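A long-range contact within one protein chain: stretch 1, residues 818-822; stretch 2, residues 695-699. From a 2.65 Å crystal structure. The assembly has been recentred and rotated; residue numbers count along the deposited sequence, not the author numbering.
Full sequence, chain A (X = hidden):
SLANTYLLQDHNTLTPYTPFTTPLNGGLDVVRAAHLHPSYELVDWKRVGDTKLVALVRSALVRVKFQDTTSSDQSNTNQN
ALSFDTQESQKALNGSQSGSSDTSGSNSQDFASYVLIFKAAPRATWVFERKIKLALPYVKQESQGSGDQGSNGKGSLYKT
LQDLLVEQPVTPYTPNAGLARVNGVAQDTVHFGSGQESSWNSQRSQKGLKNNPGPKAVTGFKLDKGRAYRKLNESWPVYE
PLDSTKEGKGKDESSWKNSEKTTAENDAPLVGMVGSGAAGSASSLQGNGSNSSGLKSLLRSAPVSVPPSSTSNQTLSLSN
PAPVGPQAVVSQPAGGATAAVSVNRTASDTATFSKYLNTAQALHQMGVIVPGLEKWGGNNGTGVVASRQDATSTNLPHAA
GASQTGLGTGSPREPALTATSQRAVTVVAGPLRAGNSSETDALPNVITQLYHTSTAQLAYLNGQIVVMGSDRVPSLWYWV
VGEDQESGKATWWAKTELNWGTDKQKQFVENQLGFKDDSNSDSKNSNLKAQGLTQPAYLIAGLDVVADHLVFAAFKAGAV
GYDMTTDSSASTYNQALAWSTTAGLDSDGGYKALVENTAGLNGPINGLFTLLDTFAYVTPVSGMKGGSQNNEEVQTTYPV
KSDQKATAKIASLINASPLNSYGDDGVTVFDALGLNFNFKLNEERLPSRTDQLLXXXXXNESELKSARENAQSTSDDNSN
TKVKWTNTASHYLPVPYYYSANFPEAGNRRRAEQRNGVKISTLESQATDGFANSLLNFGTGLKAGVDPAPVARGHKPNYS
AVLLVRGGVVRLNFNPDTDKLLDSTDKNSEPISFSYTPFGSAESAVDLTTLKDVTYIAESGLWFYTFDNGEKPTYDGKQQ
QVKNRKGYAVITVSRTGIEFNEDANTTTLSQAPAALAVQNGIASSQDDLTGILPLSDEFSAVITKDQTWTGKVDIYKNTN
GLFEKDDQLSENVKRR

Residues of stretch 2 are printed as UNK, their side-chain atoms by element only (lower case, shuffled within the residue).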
# COMPACT_ATOMS: atom_id res chain seq x y z
N THR A 818 -8.45 -25.70 8.85
CA THR A 818 -9.42 -24.72 9.34
C THR A 818 -9.59 -23.51 8.40
O THR A 818 -10.54 -22.74 8.58
CB THR A 818 -9.05 -24.22 10.76
OG1 THR A 818 -7.81 -23.52 10.72
CG2 THR A 818 -9.02 -25.35 11.80
N ASP A 819 -8.66 -23.33 7.43
CA ASP A 819 -8.62 -22.23 6.46
C ASP A 819 -8.53 -20.88 7.18
O ASP A 819 -9.26 -19.93 6.89
CB ASP A 819 -9.75 -22.31 5.42
CG ASP A 819 -9.74 -23.59 4.60
OD1 ASP A 819 -8.70 -23.86 3.95
OD2 ASP A 819 -10.76 -24.31 4.60
N LYS A 820 -7.61 -20.84 8.16
CA LYS A 820 -7.29 -19.70 9.02
C LYS A 820 -5.77 -19.48 9.00
O LYS A 820 -5.04 -20.28 8.43
CB LYS A 820 -7.78 -19.99 10.45
CG LYS A 820 -9.29 -19.97 10.62
CD LYS A 820 -9.70 -20.46 12.00
CE LYS A 820 -11.19 -20.35 12.24
NZ LYS A 820 -11.58 -18.98 12.67
N LEU A 821 -5.30 -18.39 9.63
CA LEU A 821 -3.87 -18.06 9.74
C LEU A 821 -3.17 -19.10 10.62
O LEU A 821 -3.75 -19.54 11.62
CB LEU A 821 -3.74 -16.66 10.38
CG LEU A 821 -3.45 -15.46 9.47
CD1 LEU A 821 -4.38 -15.39 8.28
CD2 LEU A 821 -3.62 -14.19 10.24
N LEU A 822 -1.94 -19.51 10.25
CA LEU A 822 -1.17 -20.51 11.01
C LEU A 822 -0.72 -19.95 12.37
O LEU A 822 0.04 -18.97 12.43
CB LEU A 822 0.00 -21.06 10.19
CG LEU A 822 0.66 -22.35 10.69
CD1 LEU A 822 -0.25 -23.56 10.49
CD2 LEU A 822 1.99 -22.58 10.01
N UNK A 695 -0.36 -5.65 6.47
CA UNK A 695 -1.65 -6.22 6.81
C UNK A 695 -1.87 -7.37 5.81
O UNK A 695 -1.66 -7.20 4.61
c UNK A 695 -4.14 -5.66 6.72
c UNK A 695 -2.73 -5.10 6.70
c UNK A 695 -2.56 -4.06 7.81
N UNK A 696 -2.24 -8.54 6.32
CA UNK A 696 -2.47 -9.74 5.50
C UNK A 696 -3.58 -10.58 6.11
O UNK A 696 -3.91 -10.40 7.28
c UNK A 696 -0.41 -12.86 8.31
c UNK A 696 0.22 -10.30 7.46
o UNK A 696 0.89 -12.50 10.30
c UNK A 696 0.40 -12.04 9.10
c UNK A 696 -0.91 -12.38 7.10
c UNK A 696 -0.61 -11.09 6.66
c UNK A 696 0.71 -10.76 8.67
c UNK A 696 -1.17 -10.56 5.35
N UNK A 697 -4.13 -11.49 5.32
CA UNK A 697 -5.18 -12.37 5.82
C UNK A 697 -5.85 -13.24 4.78
O UNK A 697 -5.62 -13.11 3.57
N UNK A 698 -6.68 -14.16 5.29
CA UNK A 698 -7.52 -15.10 4.54
C UNK A 698 -8.98 -14.71 4.82
O UNK A 698 -9.33 -14.42 5.96
c UNK A 698 -7.39 -16.97 6.36
c UNK A 698 -7.17 -16.59 4.86
c UNK A 698 -7.40 -18.98 3.91
c UNK A 698 -7.90 -17.55 3.89
N UNK A 699 -9.81 -14.65 3.76
CA UNK A 699 -11.20 -14.25 3.88
C UNK A 699 -12.11 -15.24 3.12
O UNK A 699 -11.83 -15.60 1.98
c UNK A 699 -11.43 -12.74 3.52
c UNK A 699 -10.29 -12.16 2.67
c UNK A 699 -12.79 -12.46 2.90

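Position 695 carries three side-chain carbons, one attached to the backbone and bearing the other two. That fork at the first carbon, with nothing beyond it, is valine. The side chain of Val 695 is out of reach of stretch 1, so this contact places no demand on its shape.

Position 696 has one carbon leading to a six-carbon ring that bears a single oxygen. The CA-to-CB bond points sideways, yet the end of the side chain comes nearer to stretch 1, where a ring carbon meets Leu 821 CD2. This is tyrosine. The distance from Tyr 696 CE2 to Leu 821 CD2 is 4.0 Å, an apolar contact in which the methyl approaches the ring obliquely. The hydroxyl is hydrogen-bonded elsewhere in the structure, and it is a ring carbon that meets Leu 821.

Position 697 has no side-chain atoms at all, which makes it glycine. Its backbone offers the surface instead: Gly 697 CA sits 4.0 Å from Leu 821 CD1. An ideal CB on Gly 697 would lie 4.6 Å from Leu 821 CD1, so the modelled position gives no sign of a clash.

Position 698 has four carbons, forked at the first, with one arm two carbons long. Its CA-to-CB bond points toward stretch 1, and the short arm reaches the backbone of Asp 819 and Lys 820 as well as a methyl of Leu 821. This branching is isoleucine, with both chi angles in the t well. Ile 698 CG2 lies 3.5 Å from Asp 819 O, 3.8 Å from Lys 820 CA and 3.9 Å from Leu 821 CD1, while Ile 698 CD1 comes within 4.3 Å of Asp 819 CB.

Position 699 again shows three carbons, the first carrying two: valine. The CA-to-CB bond of Val 699 points away from stretch 1, and its side chain takes no part.

The contact works by packing, without a hydrogen bond between the stretches. Their touching parts run in nearly opposite directions, 159° apart, but the closest CA pair, Lys 820 CA and Ile 698 CA, is still 6.4 Å apart, and side chains fill the gap. Leu 821 spreads its two methyls over consecutive residues, CD2 to the tyrosine ring and CD1 to glycine and isoleucine. Lys 820 contributes backbone, its CB directed away and its amine hydrogen-bonded elsewhere. The rule to read here is economical: one inward isoleucine and one forked leucine carry most of a small interface of 227 Å².

Stretch 2 695-699: VYGIV
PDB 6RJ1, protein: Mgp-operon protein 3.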